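Local coordinates for hypothetical protein (PDB 1QYI) that is of unknown function but is probably a hydrolase of the HAD (haloacid dehalogenase-like) superfamily, at residues A[93-106]-A[157-169]. Numbering follows the deposited sequence.
Sequences LKKLSHDEIEAFMY and TELHVSDATLFSL
Leu-159 and Met-105, a selenomethionine, bury the most surface in this contact, 98 and 97 Å² respectively. The SE atom of Met-105 lies 4.1 Å from CD2 of Leu-159 and equally far from CD2 of Leu-166, so it touches both leucine branches. Bends at chi2 (-81°) and chi3 fold the chain until its methyl CE reaches CA of Ala-164, at 4.0 Å, with CG1 of Val-161 close by. An oblique Met-aromatic contact follows, SE lying 5.2 Å from the centroid of the Phe-167 ring and 49° off its normal. The same CD2 of Leu-159 also meets CD1 of Leu-93 at 3.8 Å, while CG2 of Ile-101 packs against CG of Leu-159; Ile-90 of helix 77-93 also touches this leucine. CG2 of Val-161 and CB of Asp-163 lie at the edge of the Tyr-106 ring, in its plane, the ring and carboxylate planes being 30° apart. NZ of Lys-94 donates to OE1 of Glu-158 (2.7 Å), nearly in line with the C-O bond, in a salt bridge. Apolar burial round the selenomethionine thus joins helix 98-106 to the loop after helix 144-158, while the directional charged pair, among more exposed residues, probably helps set how the turn from Leu-93 to Leu-96 sits on that helix's end.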
loop_
_atom_site.group_PDB
_atom_site.type_symbol
_atom_site.label_atom_id
_atom_site.label_comp_id
_atom_site.label_asym_id
_atom_site.label_seq_id
_atom_site.Cartn_x
_atom_site.Cartn_y
_atom_site.Cartn_z
ATOM N N LEU A 93 -20.111 -19.611 -6.009
ATOM C CA LEU A 93 -21.382 -19.354 -6.681
ATOM C C LEU A 93 -21.705 -20.343 -7.793
ATOM O O LEU A 93 -22.861 -20.462 -8.200
ATOM C CB LEU A 93 -21.409 -17.943 -7.258
ATOM C CG LEU A 93 -21.417 -16.830 -6.225
ATOM C CD1 LEU A 93 -21.213 -15.514 -6.937
ATOM C CD2 LEU A 93 -22.722 -16.837 -5.450
ATOM N N LYS A 94 -20.694 -21.046 -8.287
ATOM C CA LYS A 94 -20.906 -22.013 -9.352
ATOM C C LYS A 94 -21.358 -23.352 -8.767
ATOM O O LYS A 94 -21.500 -24.341 -9.484
ATOM C CB LYS A 94 -19.615 -22.184 -10.156
ATOM C CG LYS A 94 -19.770 -22.962 -11.449
ATOM C CD LYS A 94 -18.478 -22.959 -12.255
ATOM C CE LYS A 94 -17.354 -23.665 -11.512
ATOM N NZ LYS A 94 -16.054 -23.569 -12.239
ATOM N N LYS A 95 -21.583 -23.374 -7.455
ATOM C CA LYS A 95 -22.032 -24.581 -6.771
ATOM C C LYS A 95 -23.525 -24.488 -6.438
ATOM O O LYS A 95 -24.136 -25.471 -6.016
ATOM C CB LYS A 95 -21.226 -24.800 -5.485
ATOM C CG LYS A 95 -19.721 -24.923 -5.696
ATOM C CD LYS A 95 -19.316 -26.268 -6.274
ATOM C CE LYS A 95 -19.325 -27.366 -5.209
ATOM N NZ LYS A 95 -18.238 -27.182 -4.184
ATOM N N LEU A 96 -24.110 -23.307 -6.624
ATOM C CA LEU A 96 -25.535 -23.102 -6.353
ATOM C C LEU A 96 -26.308 -23.173 -7.666
ATOM O O LEU A 96 -25.710 -23.172 -8.746
ATOM C CB LEU A 96 -25.778 -21.735 -5.703
ATOM C CG LEU A 96 -25.013 -21.345 -4.438
ATOM C CD1 LEU A 96 -25.506 -19.980 -3.972
ATOM C CD2 LEU A 96 -25.203 -22.386 -3.354
ATOM N N SER A 97 -27.634 -23.231 -7.570
ATOM C CA SER A 97 -28.488 -23.294 -8.758
ATOM C C SER A 97 -28.484 -21.926 -9.430
ATOM O O SER A 97 -28.185 -20.919 -8.792
ATOM C CB SER A 97 -29.925 -23.653 -8.380
ATOM O OG SER A 97 -30.605 -22.545 -7.822
ATOM N N HIS A 98 -28.819 -21.879 -10.712
ATOM C CA HIS A 98 -28.818 -20.604 -11.397
ATOM C C HIS A 98 -29.750 -19.630 -10.687
ATOM O O HIS A 98 -29.486 -18.426 -10.632
ATOM C CB HIS A 98 -29.242 -20.754 -12.852
ATOM C CG HIS A 98 -29.007 -19.516 -13.661
ATOM N ND1 HIS A 98 -27.750 -18.976 -13.839
ATOM C CD2 HIS A 98 -29.867 -18.689 -14.301
ATOM C CE1 HIS A 98 -27.846 -17.866 -14.553
ATOM N NE2 HIS A 98 -29.118 -17.670 -14.847
ATOM N N ASP A 99 -30.836 -20.154 -10.127
ATOM C CA ASP A 99 -31.794 -19.310 -9.418
ATOM C C ASP A 99 -31.169 -18.640 -8.197
ATOM O O ASP A 99 -31.333 -17.435 -7.979
ATOM C CB ASP A 99 -33.014 -20.133 -9.003
ATOM C CG ASP A 99 -34.038 -20.229 -10.105
ATOM O OD1 ASP A 99 -33.632 -20.287 -11.294
ATOM O OD2 ASP A 99 -35.246 -20.257 -9.784
ATOM N N GLU A 100 -30.448 -19.427 -7.408
ATOM C CA GLU A 100 -29.802 -18.907 -6.215
ATOM C C GLU A 100 -28.770 -17.849 -6.607
ATOM O O GLU A 100 -28.581 -16.857 -5.902
ATOM C CB GLU A 100 -29.157 -20.065 -5.452
ATOM C CG GLU A 100 -30.151 -21.176 -5.162
ATOM C CD GLU A 100 -29.548 -22.366 -4.445
ATOM O OE1 GLU A 100 -28.537 -22.922 -4.927
ATOM O OE2 GLU A 100 -30.104 -22.758 -3.400
ATOM N N ILE A 101 -28.125 -18.059 -7.751
ATOM C CA ILE A 101 -27.122 -17.129 -8.247
ATOM C C ILE A 101 -27.735 -15.766 -8.548
ATOM O O ILE A 101 -27.313 -14.743 -8.001
ATOM C CB ILE A 101 -26.461 -17.661 -9.529
ATOM C CG1 ILE A 101 -25.688 -18.941 -9.211
ATOM C CG2 ILE A 101 -25.538 -16.608 -10.118
ATOM C CD1 ILE A 101 -24.970 -19.548 -10.399
ATOM N N GLU A 102 -28.729 -15.757 -9.426
ATOM C CA GLU A 102 -29.394 -14.520 -9.803
ATOM C C GLU A 102 -29.891 -13.769 -8.569
ATOM O O GLU A 102 -30.029 -12.542 -8.587
ATOM C CB GLU A 102 -30.561 -14.824 -10.729
ATOM C CG GLU A 102 -30.181 -15.703 -11.894
ATOM C CD GLU A 102 -30.867 -15.291 -13.175
ATOM O OE1 GLU A 102 -30.462 -14.259 -13.753
ATOM O OE2 GLU A 102 -31.820 -15.991 -13.589
ATOM N N ALA A 103 -30.149 -14.507 -7.494
ATOM C CA ALA A 103 -30.621 -13.893 -6.262
ATOM C C ALA A 103 -29.526 -13.017 -5.677
ATOM O O ALA A 103 -29.703 -11.816 -5.489
ATOM C CB ALA A 103 -31.022 -14.964 -5.262
ATOM N N PHE A 104 -28.389 -13.635 -5.391
ATOM C CA PHE A 104 -27.253 -12.929 -4.825
ATOM C C PHE A 104 -26.751 -11.854 -5.786
ATOM O O PHE A 104 -26.296 -10.790 -5.362
ATOM C CB PHE A 104 -26.135 -13.930 -4.526
ATOM C CG PHE A 104 -24.819 -13.292 -4.184
ATOM C CD1 PHE A 104 -24.567 -12.820 -2.896
ATOM C CD2 PHE A 104 -23.839 -13.136 -5.167
ATOM C CE1 PHE A 104 -23.363 -12.201 -2.588
ATOM C CE2 PHE A 104 -22.633 -12.519 -4.876
ATOM C CZ PHE A 104 -22.392 -12.048 -3.580
HETATM N N MSE A 105 -26.845 -12.126 -7.082
HETATM C CA MSE A 105 -26.368 -11.178 -8.090
HETATM C C MSE A 105 -27.314 -10.026 -8.416
HETATM O O MSE A 105 -26.874 -9.003 -8.936
HETATM C CB MSE A 105 -26.043 -11.917 -9.394
HETATM C CG MSE A 105 -24.997 -13.019 -9.271
HETATM SE SE MSE A 105 -23.158 -12.385 -9.285
HETATM C CE MSE A 105 -23.029 -11.930 -11.167
ATOM N N TYR A 106 -28.600 -10.171 -8.114
ATOM C CA TYR A 106 -29.549 -9.116 -8.462
ATOM C C TYR A 106 -30.519 -8.650 -7.371
ATOM O O TYR A 106 -31.374 -7.796 -7.620
ATOM C CB TYR A 106 -30.336 -9.565 -9.701
ATOM C CG TYR A 106 -29.454 -9.922 -10.879
ATOM C CD1 TYR A 106 -28.776 -8.931 -11.585
ATOM C CD2 TYR A 106 -29.255 -11.252 -11.256
ATOM C CE1 TYR A 106 -27.919 -9.249 -12.637
ATOM C CE2 TYR A 106 -28.394 -11.581 -12.312
ATOM C CZ TYR A 106 -27.730 -10.573 -12.993
ATOM O OH TYR A 106 -26.862 -10.874 -14.017
ATOM N N THR A 157 -19.127 -16.128 -17.934
ATOM C CA THR A 157 -19.019 -17.466 -18.519
ATOM C C THR A 157 -19.183 -18.571 -17.463
ATOM O O THR A 157 -19.825 -19.593 -17.716
ATOM C CB THR A 157 -17.667 -17.669 -19.264
ATOM O OG1 THR A 157 -16.578 -17.500 -18.350
ATOM C CG2 THR A 157 -17.522 -16.663 -20.408
ATOM N N GLU A 158 -18.614 -18.363 -16.280
ATOM C CA GLU A 158 -18.714 -19.341 -15.202
ATOM C C GLU A 158 -20.105 -19.384 -14.574
ATOM O O GLU A 158 -20.673 -20.454 -14.366
ATOM C CB GLU A 158 -17.674 -19.041 -14.125
ATOM C CG GLU A 158 -16.257 -19.317 -14.568
ATOM C CD GLU A 158 -16.065 -20.760 -14.971
ATOM O OE1 GLU A 158 -16.389 -21.641 -14.149
ATOM O OE2 GLU A 158 -15.596 -21.012 -16.103
ATOM N N LEU A 159 -20.654 -18.215 -14.273
ATOM C CA LEU A 159 -21.969 -18.141 -13.666
ATOM C C LEU A 159 -23.106 -18.147 -14.685
ATOM O O LEU A 159 -24.278 -18.056 -14.319
ATOM C CB LEU A 159 -22.048 -16.897 -12.784
ATOM C CG LEU A 159 -21.518 -17.075 -11.356
ATOM C CD1 LEU A 159 -20.257 -17.930 -11.332
ATOM C CD2 LEU A 159 -21.257 -15.700 -10.768
ATOM N N HIS A 160 -22.751 -18.282 -15.960
ATOM C CA HIS A 160 -23.723 -18.308 -17.053
ATOM C C HIS A 160 -24.695 -17.141 -17.002
ATOM O O HIS A 160 -25.900 -17.314 -17.177
ATOM C CB HIS A 160 -24.501 -19.630 -17.058
ATOM C CG HIS A 160 -23.692 -20.798 -17.542
ATOM N ND1 HIS A 160 -23.254 -20.908 -18.839
ATOM C CD2 HIS A 160 -23.201 -21.871 -16.877
ATOM C CE1 HIS A 160 -22.518 -22.004 -18.958
ATOM N NE2 HIS A 160 -22.470 -22.602 -17.786
ATOM N N VAL A 161 -24.157 -15.951 -16.765
ATOM C CA VAL A 161 -24.966 -14.745 -16.702
ATOM C C VAL A 161 -24.371 -13.718 -17.663
ATOM O O VAL A 161 -23.381 -14.004 -18.335
ATOM C CB VAL A 161 -25.002 -14.178 -15.268
ATOM C CG1 VAL A 161 -23.719 -13.417 -14.969
ATOM C CG2 VAL A 161 -26.218 -13.305 -15.095
ATOM N N SER A 162 -24.958 -12.528 -17.727
ATOM C CA SER A 162 -24.461 -11.502 -18.643
ATOM C C SER A 162 -24.079 -10.185 -17.977
ATOM O O SER A 162 -23.273 -9.422 -18.513
ATOM C CB SER A 162 -25.501 -11.238 -19.736
ATOM O OG SER A 162 -26.755 -10.898 -19.177
ATOM N N ASP A 163 -24.659 -9.924 -16.810
ATOM C CA ASP A 163 -24.378 -8.696 -16.072
ATOM C C ASP A 163 -22.935 -8.723 -15.534
ATOM O O ASP A 163 -22.003 -8.311 -16.231
ATOM C CB ASP A 163 -25.401 -8.528 -14.933
ATOM C CG ASP A 163 -25.567 -7.077 -14.497
ATOM O OD1 ASP A 163 -26.656 -6.730 -13.978
ATOM O OD2 ASP A 163 -24.612 -6.287 -14.665
ATOM N N ALA A 164 -22.741 -9.225 -14.319
ATOM C CA ALA A 164 -21.406 -9.290 -13.723
ATOM C C ALA A 164 -20.846 -7.912 -13.347
ATOM O O ALA A 164 -19.633 -7.762 -13.177
ATOM C CB ALA A 164 -20.439 -10.011 -14.672
ATOM N N THR A 165 -21.722 -6.913 -13.217
ATOM C CA THR A 165 -21.290 -5.558 -12.856
ATOM C C THR A 165 -21.061 -5.444 -11.361
ATOM O O THR A 165 -20.604 -4.418 -10.876
ATOM C CB THR A 165 -22.330 -4.475 -13.262
ATOM O OG1 THR A 165 -23.623 -4.816 -12.739
ATOM C CG2 THR A 165 -22.403 -4.345 -14.778
ATOM N N LEU A 166 -21.390 -6.510 -10.642
ATOM C CA LEU A 166 -21.218 -6.556 -9.199
ATOM C C LEU A 166 -19.722 -6.615 -8.902
ATOM O O LEU A 166 -19.275 -6.176 -7.846
ATOM C CB LEU A 166 -21.896 -7.805 -8.645
ATOM C CG LEU A 166 -22.107 -7.860 -7.136
ATOM C CD1 LEU A 166 -23.271 -6.938 -6.765
ATOM C CD2 LEU A 166 -22.412 -9.284 -6.703
ATOM N N PHE A 167 -18.964 -7.164 -9.850
ATOM C CA PHE A 167 -17.515 -7.304 -9.738
ATOM C C PHE A 167 -16.760 -6.109 -10.319
ATOM O O PHE A 167 -15.535 -6.138 -10.447
ATOM C CB PHE A 167 -17.052 -8.577 -10.461
ATOM C CG PHE A 167 -17.626 -9.845 -9.902
ATOM C CD1 PHE A 167 -17.404 -10.195 -8.572
ATOM C CD2 PHE A 167 -18.409 -10.678 -10.700
ATOM C CE1 PHE A 167 -17.959 -11.354 -8.037
ATOM C CE2 PHE A 167 -18.973 -11.839 -10.177
ATOM C CZ PHE A 167 -18.748 -12.177 -8.842
ATOM N N SER A 168 -17.497 -5.070 -10.686
ATOM C CA SER A 168 -16.900 -3.873 -11.257
ATOM C C SER A 168 -15.991 -3.158 -10.267
ATOM O O SER A 168 -16.181 -3.238 -9.055
ATOM C CB SER A 168 -17.993 -2.898 -11.709
ATOM O OG SER A 168 -18.690 -2.358 -10.583
ATOM N N LEU A 169 -15.005 -2.456 -10.808
ATOM C CA LEU A 169 -14.065 -1.699 -10.009
ATOM C C LEU A 169 -14.831 -0.625 -9.227
ATOM O O LEU A 169 -15.801 -0.060 -9.731
ATOM C CB LEU A 169 -13.040 -1.053 -10.933
ATOM C CG LEU A 169 -12.099 -0.058 -10.274
ATOM C CD1 LEU A 169 -11.403 -0.726 -9.095
ATOM C CD2 LEU A 169 -11.092 0.447 -11.290
#